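Local coordinates for protein EF-P arginine 32 rhamnosyl-transferase (Pseudomonas putida KT2440, PDB 5NV8) that belongs to the EarP family of elongation-factor P rhamnosyltransferases and is seen here with 2'-deoxy-thymidine-beta-L-rhamnose in its pocket, at residues V33-R36 / L37-L41; N208-L211 / G212-L215; V234-G237 / L238-L242; F265-Q268 / D269-D272; A353-Q356 / H357-E360. All blocks are in the same frame, centred on the assembly; numbering follows the deposited sequence.

In the fold
Contacts 1 and 4 lie by the ligand pocket, whereas contacts 2, 3 and 5 are packing elsewhere in the fold. Contact 4 holds Phe265, Val266, Gln268 and Phe271 of the pocket; contact 1, its centre about 15 Å away, brings the side chain of Arg36 to about 4 Å from the ligand (nearest atoms). The two meet at Gln268, whose OE1 lies 2.9 Å from Arg39 NH1 in a probable hydrogen bond. Contacts 2 and 3 also touch, with centres about 10 Å apart: Leu211 CD2 comes within 3.5 Å of Gly237 C. Contact 5 stands alone, its nearest atoms about 7 Å from contact 2. Contacts 2, 3 and 5 each lie across the chain's centre from contact 1.

Contact 1. Residues V33-R36 / L37-L41; sequences VTWR and LARQL
Arg39 lies over one face of the Trp35 indole, an i to i+4 cation-pi pair on helix 30-43. Its CD is 3.7 Å from the centroid of the six-membered ring, 21° off its normal, a CH-pi contact. CZ stands 4.5 Å from the centroid of the five-membered ring, and NH1 reaches in to 3.2 Å from Trp35 CD1. The guanidinium is tilted 61° from the indole, so it meets the ring with an edge. The bend at chi3 (-50°) turns the group back over the indole, and OE1 of Gln268, a residue of the ligand pocket, accepts from NH1. Arg36 runs extended to CD and bends at chi3; its NE and NH1 form salt bridges to Asp287 and Glu166. Arg36 NH1 and Arg39 NH2 are 3.8 Å apart, and the two carboxylates probably offset these like charges. In the helical backbone beneath, Ala38 N donates to Thr34 O at 2.9 Å and Leu37 N to Val33 O at 3.0 Å.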
loop_
_atom_site.group_PDB
_atom_site.type_symbol
_atom_site.label_atom_id
_atom_site.label_comp_id
_atom_site.label_asym_id
_atom_site.label_seq_id
_atom_site.Cartn_x
_atom_site.Cartn_y
_atom_site.Cartn_z
ATOM N N VAL A 33 8.161 -1.962 6.694
ATOM C CA VAL A 33 9.096 -0.962 6.187
ATOM C C VAL A 33 10.539 -1.418 6.376
ATOM O O VAL A 33 11.383 -1.219 5.496
ATOM C CB VAL A 33 8.837 0.400 6.859
ATOM C CG1 VAL A 33 9.897 1.407 6.447
ATOM C CG2 VAL A 33 7.455 0.917 6.493
ATOM N N THR A 34 10.847 -2.043 7.515
ATOM C CA THR A 34 12.231 -2.422 7.784
ATOM C C THR A 34 12.661 -3.606 6.926
ATOM O O THR A 34 13.794 -3.640 6.431
ATOM C CB THR A 34 12.416 -2.735 9.270
ATOM O OG1 THR A 34 11.449 -3.706 9.688
ATOM C CG2 THR A 34 12.252 -1.470 10.100
ATOM N N TRP A 35 11.775 -4.584 6.736
ATOM C CA TRP A 35 12.098 -5.715 5.873
ATOM C C TRP A 35 12.246 -5.284 4.418
ATOM O O TRP A 35 13.056 -5.858 3.685
ATOM C CB TRP A 35 11.027 -6.802 6.023
ATOM C CG TRP A 35 11.121 -7.954 5.060
ATOM C CD1 TRP A 35 10.123 -8.431 4.261
ATOM C CD2 TRP A 35 12.263 -8.788 4.814
ATOM N NE1 TRP A 35 10.572 -9.500 3.524
ATOM C CE2 TRP A 35 11.883 -9.740 3.844
ATOM C CE3 TRP A 35 13.570 -8.819 5.312
ATOM C CZ2 TRP A 35 12.760 -10.712 3.365
ATOM C CZ3 TRP A 35 14.440 -9.784 4.834
ATOM C CH2 TRP A 35 14.033 -10.714 3.869
ATOM N N ARG A 36 11.492 -4.269 3.987
ATOM C CA ARG A 36 11.643 -3.764 2.624
ATOM C C ARG A 36 12.955 -3.007 2.461
ATOM O O ARG A 36 13.683 -3.207 1.481
ATOM C CB ARG A 36 10.458 -2.866 2.258
ATOM C CG ARG A 36 10.571 -2.245 0.880
ATOM C CD ARG A 36 9.329 -1.440 0.509
ATOM N NE ARG A 36 8.087 -2.189 0.702
ATOM C CZ ARG A 36 7.705 -3.219 -0.047
ATOM N NH1 ARG A 36 8.469 -3.642 -1.046
ATOM N NH2 ARG A 36 6.557 -3.830 0.207
ATOM N N LEU A 37 13.275 -2.130 3.417
ATOM C CA LEU A 37 14.504 -1.349 3.326
ATOM C C LEU A 37 15.741 -2.234 3.429
ATOM O O LEU A 37 16.728 -2.010 2.719
ATOM C CB LEU A 37 14.518 -0.276 4.415
ATOM C CG LEU A 37 15.822 0.493 4.627
ATOM C CD1 LEU A 37 16.198 1.268 3.376
ATOM C CD2 LEU A 37 15.697 1.424 5.817
ATOM N N ALA A 38 15.699 -3.254 4.295
ATOM C CA ALA A 38 16.883 -4.078 4.534
ATOM C C ALA A 38 17.298 -4.852 3.287
ATOM O O ALA A 38 18.495 -4.977 3.003
ATOM C CB ALA A 38 16.631 -5.033 5.700
ATOM N N ARG A 39 16.333 -5.390 2.535
ATOM C CA ARG A 39 16.679 -6.084 1.297
ATOM C C ARG A 39 17.255 -5.120 0.269
ATOM O O ARG A 39 18.170 -5.474 -0.481
ATOM C CB ARG A 39 15.457 -6.788 0.707
ATOM C CG ARG A 39 14.644 -7.599 1.679
ATOM C CD ARG A 39 13.627 -8.455 0.940
ATOM N NE ARG A 39 12.839 -7.700 -0.032
ATOM C CZ ARG A 39 11.687 -7.096 0.248
ATOM N NH1 ARG A 39 11.186 -7.156 1.474
ATOM N NH2 ARG A 39 11.034 -6.434 -0.697
ATOM N N GLN A 40 16.725 -3.896 0.221
ATOM C CA GLN A 40 17.142 -2.943 -0.800
ATOM C C GLN A 40 18.579 -2.483 -0.583
ATOM O O GLN A 40 19.338 -2.337 -1.547
ATOM C CB GLN A 40 16.185 -1.751 -0.814
ATOM C CG GLN A 40 16.341 -0.850 -2.026
ATOM C CD GLN A 40 15.264 0.212 -2.110
ATOM O OE1 GLN A 40 14.620 0.546 -1.115
ATOM N NE2 GLN A 40 15.067 0.756 -3.303
ATOM N N LEU A 41 18.977 -2.249 0.672
ATOM C CA LEU A 41 20.343 -1.809 0.939
ATOM C C LEU A 41 21.368 -2.902 0.680
ATOM O O LEU A 41 22.546 -2.592 0.468
ATOM C CB LEU A 41 20.486 -1.310 2.375
ATOM C CG LEU A 41 19.462 -0.293 2.866
ATOM C CD1 LEU A 41 19.348 -0.367 4.380
ATOM C CD2 LEU A 41 19.830 1.109 2.404
#

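Contact 2. Residues N208-L211 / G212-L215; sequences NPQL and GNWL
Gln210 and Asn213 meet amide to amide at the N-terminus of helix 211-220, where Gln210 holds the N-cap position. Their planes are turned 73° against each other. Asn213 ND2 gives a hydrogen bond to Gln210 OE1 (3.1 Å) in which the acceptor lies close to the asparagine's own amide plane, yet the donor stands above the carbonyl plane of the glutamine, 65° out of it, and so misses the lone pairs. Gln210 can reach its partner because its chain folds at chi2 (-101°), which brings the amide round to the first turn. The same OE1 accepts from Met347 N, so two donors grip it and tie this turn to helix 347-355. Leu211 and Leu215 form the apolar side, set at a slant, with Leu211 CG 3.7 Å from Leu215 CD1. Trp214 goes elsewhere: its ring makes edge-to-face pairs with Trp341 and Trp351. A type I turn from Asn208 to Leu211 leads through the cap into the helix, and Asn208 OD1 closes an Asx turn by accepting from Gln210 N in the carbonyl plane, on a lone pair. Helical bonding begins with Trp214 N donating to Gln210 O at 3.2 Å and Leu215 N to Leu211 O at 3.0 Å.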
loop_
_atom_site.group_PDB
_atom_site.type_symbol
_atom_site.label_atom_id
_atom_site.label_comp_id
_atom_site.label_asym_id
_atom_site.label_seq_id
_atom_site.Cartn_x
_atom_site.Cartn_y
_atom_site.Cartn_z
ATOM N N ASN A 208 -13.588 -0.249 9.482
ATOM C CA ASN A 208 -14.172 0.982 8.981
ATOM C C ASN A 208 -15.670 0.964 9.231
ATOM O O ASN A 208 -16.350 0.016 8.807
ATOM C CB ASN A 208 -13.878 1.159 7.494
ATOM C CG ASN A 208 -13.922 2.607 7.065
ATOM O OD1 ASN A 208 -14.970 3.249 7.124
ATOM N ND2 ASN A 208 -12.779 3.136 6.644
ATOM N N PRO A 209 -16.228 1.971 9.906
ATOM C CA PRO A 209 -17.674 1.973 10.173
ATOM C C PRO A 209 -18.512 2.224 8.927
ATOM O O PRO A 209 -19.738 2.342 9.016
ATOM C CB PRO A 209 -17.835 3.102 11.200
ATOM C CG PRO A 209 -16.673 4.005 10.956
ATOM C CD PRO A 209 -15.540 3.109 10.541
ATOM N N GLN A 210 -17.867 2.305 7.761
ATOM C CA GLN A 210 -18.567 2.546 6.507
ATOM C C GLN A 210 -18.400 1.412 5.506
ATOM O O GLN A 210 -18.778 1.574 4.339
ATOM C CB GLN A 210 -18.109 3.868 5.887
ATOM C CG GLN A 210 -18.860 5.048 6.456
ATOM C CD GLN A 210 -19.956 5.543 5.539
ATOM O OE1 GLN A 210 -20.183 4.988 4.463
ATOM N NE2 GLN A 210 -20.683 6.556 5.988
ATOM N N LEU A 211 -17.851 0.271 5.928
ATOM C CA LEU A 211 -17.725 -0.867 5.024
ATOM C C LEU A 211 -19.089 -1.324 4.520
ATOM O O LEU A 211 -19.246 -1.645 3.336
ATOM C CB LEU A 211 -16.999 -2.016 5.723
ATOM C CG LEU A 211 -16.982 -3.366 5.002
ATOM C CD1 LEU A 211 -15.846 -3.434 3.989
ATOM C CD2 LEU A 211 -16.878 -4.503 6.005
ATOM N N GLY A 212 -20.091 -1.342 5.402
ATOM C CA GLY A 212 -21.411 -1.803 5.003
ATOM C C GLY A 212 -22.031 -0.953 3.910
ATOM O O GLY A 212 -22.655 -1.477 2.983
ATOM N N ASN A 213 -21.871 0.370 4.002
ATOM C CA ASN A 213 -22.442 1.250 2.988
ATOM C C ASN A 213 -21.746 1.070 1.642
ATOM O O ASN A 213 -22.389 1.162 0.590
ATOM C CB ASN A 213 -22.362 2.707 3.445
ATOM C CG ASN A 213 -23.298 3.010 4.604
ATOM O OD1 ASN A 213 -24.290 2.310 4.818
ATOM N ND2 ASN A 213 -22.987 4.060 5.356
ATOM N N TRP A 214 -20.437 0.810 1.655
ATOM C CA TRP A 214 -19.710 0.608 0.404
ATOM C C TRP A 214 -20.113 -0.703 -0.260
ATOM O O TRP A 214 -20.377 -0.743 -1.467
ATOM C CB TRP A 214 -18.204 0.636 0.659
ATOM C CG TRP A 214 -17.395 0.825 -0.586
ATOM C CD1 TRP A 214 -17.828 1.338 -1.772
ATOM C CD2 TRP A 214 -16.013 0.500 -0.769
ATOM N NE1 TRP A 214 -16.801 1.355 -2.683
ATOM C CE2 TRP A 214 -15.674 0.847 -2.092
ATOM C CE3 TRP A 214 -15.026 -0.047 0.057
ATOM C CZ2 TRP A 214 -14.394 0.665 -2.608
ATOM C CZ3 TRP A 214 -13.755 -0.228 -0.458
ATOM C CH2 TRP A 214 -13.451 0.126 -1.778
ATOM N N LEU A 215 -20.158 -1.790 0.515
ATOM C CA LEU A 215 -20.550 -3.078 -0.046
ATOM C C LEU A 215 -21.998 -3.070 -0.516
ATOM O O LEU A 215 -22.345 -3.796 -1.454
ATOM C CB LEU A 215 -20.329 -4.190 0.978
ATOM C CG LEU A 215 -18.946 -4.283 1.624
ATOM C CD1 LEU A 215 -18.894 -5.468 2.581
ATOM C CD2 LEU A 215 -17.849 -4.383 0.577
#

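Contact 3. Residues V234-G237 / L238-L242; sequences VVAG and LSQWL
The short helix 235-242 carries this contact, and Ser239 turns its hydroxyl back onto the helix backbone. Ser239 OG donates to Val235 O over a short 2.6 Å, and the carbonyl also receives Ser239 N at 3.0 Å, so one oxygen is gripped twice by one residue. The hydroxyl comes in with a tilt of 20° from the carbonyl plane, whereas the amide is farther out, at 38°. With OG anti to the carbonyl carbon (chi1 -47°), the hydroxyl lies beside the backbone N and can share its acceptor. Gln240 runs alongside the preceding turn, its CG 3.2 Å from Ala236 O, and its NE2 passes 4.0 Å from Ala236 CB. Trp241 N reaches Gly237 O only through a weak bond, while the Trp241 indole leads away to Asp216, which accepts from NE1. Leu238 packs on Val229 and Val260 of the mixed sheet and on Leu215 of helix 211-220. Added to the ordinary amide bond, OG to the carbonyl four residues back is the serine-to-backbone bond familiar from alpha-helices.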
loop_
_atom_site.group_PDB
_atom_site.type_symbol
_atom_site.label_atom_id
_atom_site.label_comp_id
_atom_site.label_asym_id
_atom_site.label_seq_id
_atom_site.Cartn_x
_atom_site.Cartn_y
_atom_site.Cartn_z
ATOM N N VAL A 234 -10.381 -6.727 8.471
ATOM C CA VAL A 234 -11.591 -6.327 7.767
ATOM C C VAL A 234 -12.565 -7.483 7.566
ATOM O O VAL A 234 -13.753 -7.231 7.309
ATOM C CB VAL A 234 -11.251 -5.670 6.412
ATOM C CG1 VAL A 234 -10.889 -6.724 5.384
ATOM C CG2 VAL A 234 -12.404 -4.798 5.921
ATOM N N VAL A 235 -12.116 -8.735 7.689
ATOM C CA VAL A 235 -13.010 -9.869 7.489
ATOM C C VAL A 235 -14.085 -9.941 8.567
ATOM O O VAL A 235 -15.126 -10.572 8.354
ATOM C CB VAL A 235 -12.202 -11.180 7.432
ATOM C CG1 VAL A 235 -12.995 -12.265 6.716
ATOM C CG2 VAL A 235 -10.869 -10.947 6.738
ATOM N N ALA A 236 -13.865 -9.305 9.719
ATOM C CA ALA A 236 -14.863 -9.320 10.784
ATOM C C ALA A 236 -16.131 -8.594 10.352
ATOM O O ALA A 236 -17.226 -9.170 10.354
ATOM C CB ALA A 236 -14.285 -8.695 12.055
ATOM N N GLY A 237 -15.999 -7.319 9.976
ATOM C CA GLY A 237 -17.150 -6.570 9.501
ATOM C C GLY A 237 -17.674 -7.069 8.172
ATOM O O GLY A 237 -18.867 -6.939 7.883
ATOM N N LEU A 238 -16.793 -7.635 7.343
ATOM C CA LEU A 238 -17.238 -8.284 6.115
ATOM C C LEU A 238 -18.222 -9.405 6.420
ATOM O O LEU A 238 -19.235 -9.562 5.728
ATOM C CB LEU A 238 -16.030 -8.821 5.349
ATOM C CG LEU A 238 -16.160 -9.089 3.849
ATOM C CD1 LEU A 238 -16.153 -7.789 3.065
ATOM C CD2 LEU A 238 -15.028 -9.996 3.392
ATOM N N SER A 239 -17.946 -10.189 7.465
ATOM C CA SER A 239 -18.861 -11.255 7.849
ATOM C C SER A 239 -20.159 -10.692 8.413
ATOM O O SER A 239 -21.245 -11.199 8.109
ATOM C CB SER A 239 -18.189 -12.184 8.860
ATOM O OG SER A 239 -16.883 -12.538 8.438
ATOM N N GLN A 240 -20.070 -9.638 9.231
ATOM C CA GLN A 240 -21.270 -9.016 9.784
ATOM C C GLN A 240 -22.162 -8.424 8.701
ATOM O O GLN A 240 -23.357 -8.223 8.939
ATOM C CB GLN A 240 -20.886 -7.928 10.789
ATOM C CG GLN A 240 -19.926 -8.381 11.876
ATOM C CD GLN A 240 -19.207 -7.218 12.540
ATOM O OE1 GLN A 240 -19.735 -6.108 12.617
ATOM N NE2 GLN A 240 -17.992 -7.468 13.018
ATOM N N TRP A 241 -21.610 -8.137 7.520
ATOM C CA TRP A 241 -22.422 -7.608 6.431
ATOM C C TRP A 241 -23.123 -8.724 5.664
ATOM O O TRP A 241 -24.311 -8.606 5.344
ATOM C CB TRP A 241 -21.557 -6.773 5.485
ATOM C CG TRP A 241 -22.336 -6.167 4.357
ATOM C CD1 TRP A 241 -23.088 -5.028 4.398
ATOM C CD2 TRP A 241 -22.453 -6.677 3.024
ATOM N NE1 TRP A 241 -23.661 -4.796 3.173
ATOM C CE2 TRP A 241 -23.287 -5.793 2.311
ATOM C CE3 TRP A 241 -21.930 -7.793 2.363
ATOM C CZ2 TRP A 241 -23.610 -5.989 0.969
ATOM C CZ3 TRP A 241 -22.253 -7.988 1.030
ATOM C CH2 TRP A 241 -23.087 -7.090 0.349
ATOM N N LEU A 242 -22.407 -9.810 5.361
ATOM C CA LEU A 242 -23.023 -10.918 4.640
ATOM C C LEU A 242 -24.014 -11.677 5.513
ATOM O O LEU A 242 -24.987 -12.237 4.997
ATOM C CB LEU A 242 -21.945 -11.862 4.110
ATOM C CG LEU A 242 -21.088 -11.297 2.974
ATOM C CD1 LEU A 242 -19.697 -11.901 3.007
ATOM C CD2 LEU A 242 -21.749 -11.536 1.624
#

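Contact 4. Residues F265-Q268 / D269-D272; sequences FVSQ and DDFD. With TRH (2'-deoxy-thymidine-beta-L-rhamnose), chain B.
Ser267 OG, at the N-cap of helix 268-277, makes two bonds to Asp270: it accepts from Asp270 N at 3.1 Å and donates to Asp270 OD2 at 2.9 Å. The carboxylate is met from above its plane, 38° out. Ser267 chi1 (71°) sets OG between its own backbone N and carbonyl carbon, within bonding distance of Asp270 N and OD2. A salt bridge from Asp270 OD1 to Arg273 steadies the other carboxylate oxygen. Val266 CG2 packs across Asp270 CB at 3.9 Å. Toward the ligand, Gln268 extends its chain beyond CG and NE2 donates to O3' of 2'-deoxy-thymidine-beta-L-rhamnose (TRH) at 2.7 Å. The thymine lies between two rings: Phe265 CE1 comes 3.4 Å from TRH C51 and Phe271 CD1 3.6 Å from that same atom, each ring offering a face. A water donates to Gln268 O and, weakly, to Asp272 OD1. The loop and the capped start of the helix thus form the base-binding part of the ligand pocket, with Phe265 and Phe271 over the two faces of the thymine.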
loop_
_atom_site.group_PDB
_atom_site.type_symbol
_atom_site.label_atom_id
_atom_site.label_comp_id
_atom_site.label_asym_id
_atom_site.label_seq_id
_atom_site.Cartn_x
_atom_site.Cartn_y
_atom_site.Cartn_z
ATOM N N PHE A 265 -2.609 -14.431 3.492
ATOM C CA PHE A 265 -1.489 -13.496 3.589
ATOM C C PHE A 265 -0.313 -14.101 2.831
ATOM O O PHE A 265 0.391 -14.973 3.345
ATOM C CB PHE A 265 -1.140 -13.221 5.047
ATOM C CG PHE A 265 -0.576 -11.847 5.288
ATOM C CD1 PHE A 265 -1.415 -10.769 5.515
ATOM C CD2 PHE A 265 0.794 -11.636 5.291
ATOM C CE1 PHE A 265 -0.901 -9.506 5.738
ATOM C CE2 PHE A 265 1.316 -10.375 5.513
ATOM C CZ PHE A 265 0.465 -9.308 5.735
ATOM N N VAL A 266 -0.097 -13.635 1.602
ATOM C CA VAL A 266 0.926 -14.197 0.724
ATOM C C VAL A 266 2.272 -13.543 1.010
ATOM O O VAL A 266 2.572 -13.190 2.156
ATOM C CB VAL A 266 0.531 -14.033 -0.755
ATOM C CG1 VAL A 266 -0.560 -15.028 -1.122
ATOM C CG2 VAL A 266 0.068 -12.606 -1.029
ATOM N N SER A 267 3.085 -13.368 -0.028
ATOM C CA SER A 267 4.376 -12.704 0.079
ATOM C C SER A 267 4.254 -11.232 -0.304
ATOM O O SER A 267 3.308 -10.815 -0.977
ATOM C CB SER A 267 5.415 -13.392 -0.811
ATOM O OG SER A 267 5.155 -13.149 -2.183
ATOM N N GLN A 268 5.231 -10.441 0.150
ATOM C CA GLN A 268 5.216 -9.009 -0.138
ATOM C C GLN A 268 5.266 -8.743 -1.637
ATOM O O GLN A 268 4.645 -7.793 -2.129
ATOM C CB GLN A 268 6.383 -8.317 0.570
ATOM C CG GLN A 268 6.014 -6.989 1.215
ATOM C CD GLN A 268 7.146 -6.385 2.024
ATOM O OE1 GLN A 268 8.322 -6.600 1.731
ATOM N NE2 GLN A 268 6.793 -5.614 3.044
ATOM N N ASP A 269 5.995 -9.578 -2.383
ATOM C CA ASP A 269 6.066 -9.405 -3.830
ATOM C C ASP A 269 4.747 -9.776 -4.497
ATOM O O ASP A 269 4.324 -9.121 -5.456
ATOM C CB ASP A 269 7.209 -10.242 -4.403
ATOM C CG ASP A 269 8.570 -9.631 -4.136
ATOM O OD1 ASP A 269 8.641 -8.406 -3.895
ATOM O OD2 ASP A 269 9.569 -10.380 -4.164
ATOM N N ASP A 270 4.082 -10.826 -4.006
ATOM C CA ASP A 270 2.791 -11.191 -4.577
ATOM C C ASP A 270 1.715 -10.172 -4.226
ATOM O O ASP A 270 0.755 -10.001 -4.986
ATOM C CB ASP A 270 2.386 -12.590 -4.117
ATOM C CG ASP A 270 3.097 -13.683 -4.891
ATOM O OD1 ASP A 270 2.986 -13.705 -6.134
ATOM O OD2 ASP A 270 3.764 -14.525 -4.258
ATOM N N PHE A 271 1.858 -9.479 -3.093
ATOM C CA PHE A 271 0.954 -8.375 -2.795
ATOM C C PHE A 271 1.121 -7.238 -3.796
ATOM O O PHE A 271 0.146 -6.545 -4.109
ATOM C CB PHE A 271 1.181 -7.871 -1.368
ATOM C CG PHE A 271 0.267 -6.746 -0.972
ATOM C CD1 PHE A 271 -1.064 -6.989 -0.673
ATOM C CD2 PHE A 271 0.737 -5.444 -0.900
ATOM C CE1 PHE A 271 -1.912 -5.957 -0.314
ATOM C CE2 PHE A 271 -0.105 -4.406 -0.536
ATOM C CZ PHE A 271 -1.431 -4.663 -0.245
ATOM N N ASP A 272 2.341 -7.029 -4.301
ATOM C CA ASP A 272 2.529 -6.092 -5.405
ATOM C C ASP A 272 1.793 -6.569 -6.651
ATOM O O ASP A 272 1.140 -5.775 -7.339
ATOM C CB ASP A 272 4.018 -5.912 -5.705
ATOM C CG ASP A 272 4.713 -4.999 -4.711
ATOM O OD1 ASP A 272 4.088 -4.016 -4.255
ATOM O OD2 ASP A 272 5.891 -5.266 -4.391
HETATM O O4P TRH B . -1.644 -0.890 9.098
HETATM P P2 TRH B . -0.307 -1.334 8.631
HETATM O O3P TRH B . -0.063 -2.911 8.900
HETATM O O1 TRH B . 0.895 -0.518 9.327
HETATM C C1 TRH B . 0.557 0.494 10.297
HETATM C C2 TRH B . 1.810 1.259 10.748
HETATM O O2 TRH B . 2.946 0.396 10.818
HETATM C C3 TRH B . 1.599 1.841 12.150
HETATM O O3 TRH B . 1.834 0.823 13.131
HETATM C C4 TRH B . 0.171 2.329 12.281
HETATM O O4 TRH B . -0.090 3.301 11.251
HETATM O OPP TRH B . -0.169 -1.143 7.032
HETATM P P TRH B . 1.278 -1.185 6.351
HETATM O O1P TRH B . 2.188 -0.107 6.813
HETATM O O2P TRH B . 1.057 -1.129 4.753
HETATM O "O5'" TRH B . 1.885 -2.653 6.613
HETATM C "C5'" TRH B . 1.415 -3.763 5.851
HETATM C "C4'" TRH B . 2.614 -4.600 5.439
HETATM O "O4'" TRH B . 2.109 -5.936 5.170
HETATM C "C3'" TRH B . 3.122 -4.102 4.100
HETATM O "O3'" TRH B . 4.391 -4.705 3.820
HETATM C "C2'" TRH B . 2.073 -4.725 3.208
HETATM C "C1'" TRH B . 2.282 -6.120 3.743
HETATM N N11 TRH B . 1.331 -7.128 3.226
HETATM C C21 TRH B . 1.821 -8.269 2.726
HETATM O O21 TRH B . 3.036 -8.460 2.689
HETATM N N31 TRH B . 0.962 -9.250 2.240
HETATM C C41 TRH B . -0.415 -9.063 2.268
HETATM O O41 TRH B . -1.152 -9.945 1.830
HETATM C C51 TRH B . -0.929 -7.884 2.790
HETATM C C5A TRH B . -2.304 -7.689 2.824
HETATM C C61 TRH B . -0.059 -6.911 3.275
HETATM O O HOH W 1 4.164 -4.983 -1.452
#

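Contact 5. Residues A353-Q356 / H357-E360; sequences AARQ and HWPE
The backbone makes a helix-to-helix corner from helix 347-355 into helix 358-373 through His357, the N-cap residue, whose N donates to Ala354 O at 3.1 Å from well above the carbonyl plane. An i to i+3 cation-pi pair, Arg355 on Trp358, spans the junction. Arg355 NH1 stands 3.1 Å above the indole plane, over the ring centre, and 3.2 Å from Trp358 CD2. Arg355 CZ is 4.4 Å from the centroid of the five-membered ring and 13° off its normal. The guanidinium stands nearly upright on the indole, planes 77° apart, so an edge points at the ring. Bends at chi2 (-76°) and chi3 curl the arginine round, and CD packs on the benzene half 3.6 Å from Trp358 CZ3. Ala354 O lies at the edge of the indole. The imidazole of His357 meets Gln356 CB over one face and Ala353 O obliquely through CD2. Ala354 and His357 pack on helix 328-343, Trp358 rests on Pro298 just before strand 299-302, and Arg355 touches Gln223 before strand 225-230.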
loop_
_atom_site.group_PDB
_atom_site.type_symbol
_atom_site.label_atom_id
_atom_site.label_comp_id
_atom_site.label_asym_id
_atom_site.label_seq_id
_atom_site.Cartn_x
_atom_site.Cartn_y
_atom_site.Cartn_z
ATOM N N ALA A 353 -19.990 8.869 -7.205
ATOM C CA ALA A 353 -19.484 10.128 -7.742
ATOM C C ALA A 353 -18.097 9.951 -8.348
ATOM O O ALA A 353 -17.814 10.477 -9.429
ATOM C CB ALA A 353 -19.461 11.192 -6.649
ATOM N N ALA A 354 -17.218 9.209 -7.667
ATOM C CA ALA A 354 -15.879 8.987 -8.205
ATOM C C ALA A 354 -15.917 8.155 -9.481
ATOM O O ALA A 354 -15.092 8.363 -10.379
ATOM C CB ALA A 354 -14.993 8.311 -7.158
ATOM N N ARG A 355 -16.863 7.219 -9.580
ATOM C CA ARG A 355 -16.991 6.411 -10.787
ATOM C C ARG A 355 -17.453 7.228 -11.987
ATOM O O ARG A 355 -17.231 6.806 -13.126
ATOM C CB ARG A 355 -17.957 5.251 -10.547
ATOM C CG ARG A 355 -17.442 4.201 -9.574
ATOM C CD ARG A 355 -16.398 3.310 -10.218
ATOM N NE ARG A 355 -16.974 2.447 -11.245
ATOM C CZ ARG A 355 -16.300 1.990 -12.296
ATOM N NH1 ARG A 355 -15.024 2.311 -12.457
ATOM N NH2 ARG A 355 -16.898 1.210 -13.184
ATOM N N GLN A 356 -18.088 8.380 -11.760
ATOM C CA GLN A 356 -18.458 9.265 -12.858
ATOM C C GLN A 356 -17.247 9.878 -13.547
ATOM O O GLN A 356 -17.396 10.444 -14.635
ATOM C CB GLN A 356 -19.370 10.392 -12.359
ATOM C CG GLN A 356 -20.552 9.936 -11.523
ATOM C CD GLN A 356 -21.398 8.896 -12.228
ATOM O OE1 GLN A 356 -21.389 7.720 -11.864
ATOM N NE2 GLN A 356 -22.138 9.326 -13.244
ATOM N N HIS A 357 -16.065 9.782 -12.946
ATOM C CA HIS A 357 -14.859 10.415 -13.460
ATOM C C HIS A 357 -13.710 9.420 -13.518
ATOM O O HIS A 357 -12.552 9.771 -13.277
ATOM C CB HIS A 357 -14.476 11.624 -12.610
ATOM C CG HIS A 357 -15.599 12.586 -12.382
ATOM N ND1 HIS A 357 -16.107 13.386 -13.383
ATOM C CD2 HIS A 357 -16.307 12.883 -11.267
ATOM C CE1 HIS A 357 -17.082 14.132 -12.894
ATOM N NE2 HIS A 357 -17.222 13.847 -11.612
ATOM N N TRP A 358 -14.008 8.163 -13.844
ATOM C CA TRP A 358 -12.972 7.135 -13.797
ATOM C C TRP A 358 -11.834 7.364 -14.786
ATOM O O TRP A 358 -10.671 7.165 -14.388
ATOM C CB TRP A 358 -13.599 5.752 -13.998
ATOM C CG TRP A 358 -12.886 4.689 -13.236
ATOM C CD1 TRP A 358 -12.117 3.688 -13.752
ATOM C CD2 TRP A 358 -12.858 4.526 -11.812
ATOM N NE1 TRP A 358 -11.615 2.909 -12.737
ATOM C CE2 TRP A 358 -12.057 3.402 -11.537
ATOM C CE3 TRP A 358 -13.437 5.222 -10.745
ATOM C CZ2 TRP A 358 -11.819 2.954 -10.237
ATOM C CZ3 TRP A 358 -13.201 4.775 -9.454
ATOM C CH2 TRP A 358 -12.398 3.653 -9.212
ATOM N N PRO A 359 -12.064 7.754 -16.049
ATOM C CA PRO A 359 -10.916 8.047 -16.927
ATOM C C PRO A 359 -9.995 9.126 -16.381
ATOM O O PRO A 359 -8.770 9.020 -16.525
ATOM C CB PRO A 359 -11.584 8.479 -18.239
ATOM C CG PRO A 359 -12.879 7.770 -18.236
ATOM C CD PRO A 359 -13.334 7.776 -16.802
ATOM N N GLU A 360 -10.552 10.167 -15.758
ATOM C CA GLU A 360 -9.716 11.197 -15.150
ATOM C C GLU A 360 -8.939 10.647 -13.960
ATOM O O GLU A 360 -7.754 10.955 -13.791
ATOM C CB GLU A 360 -10.573 12.389 -14.721
ATOM C CG GLU A 360 -10.533 13.570 -15.677
ATOM C CD GLU A 360 -10.688 14.904 -14.968
ATOM O OE1 GLU A 360 -11.813 15.228 -14.533
ATOM O OE2 GLU A 360 -9.682 15.632 -14.844
#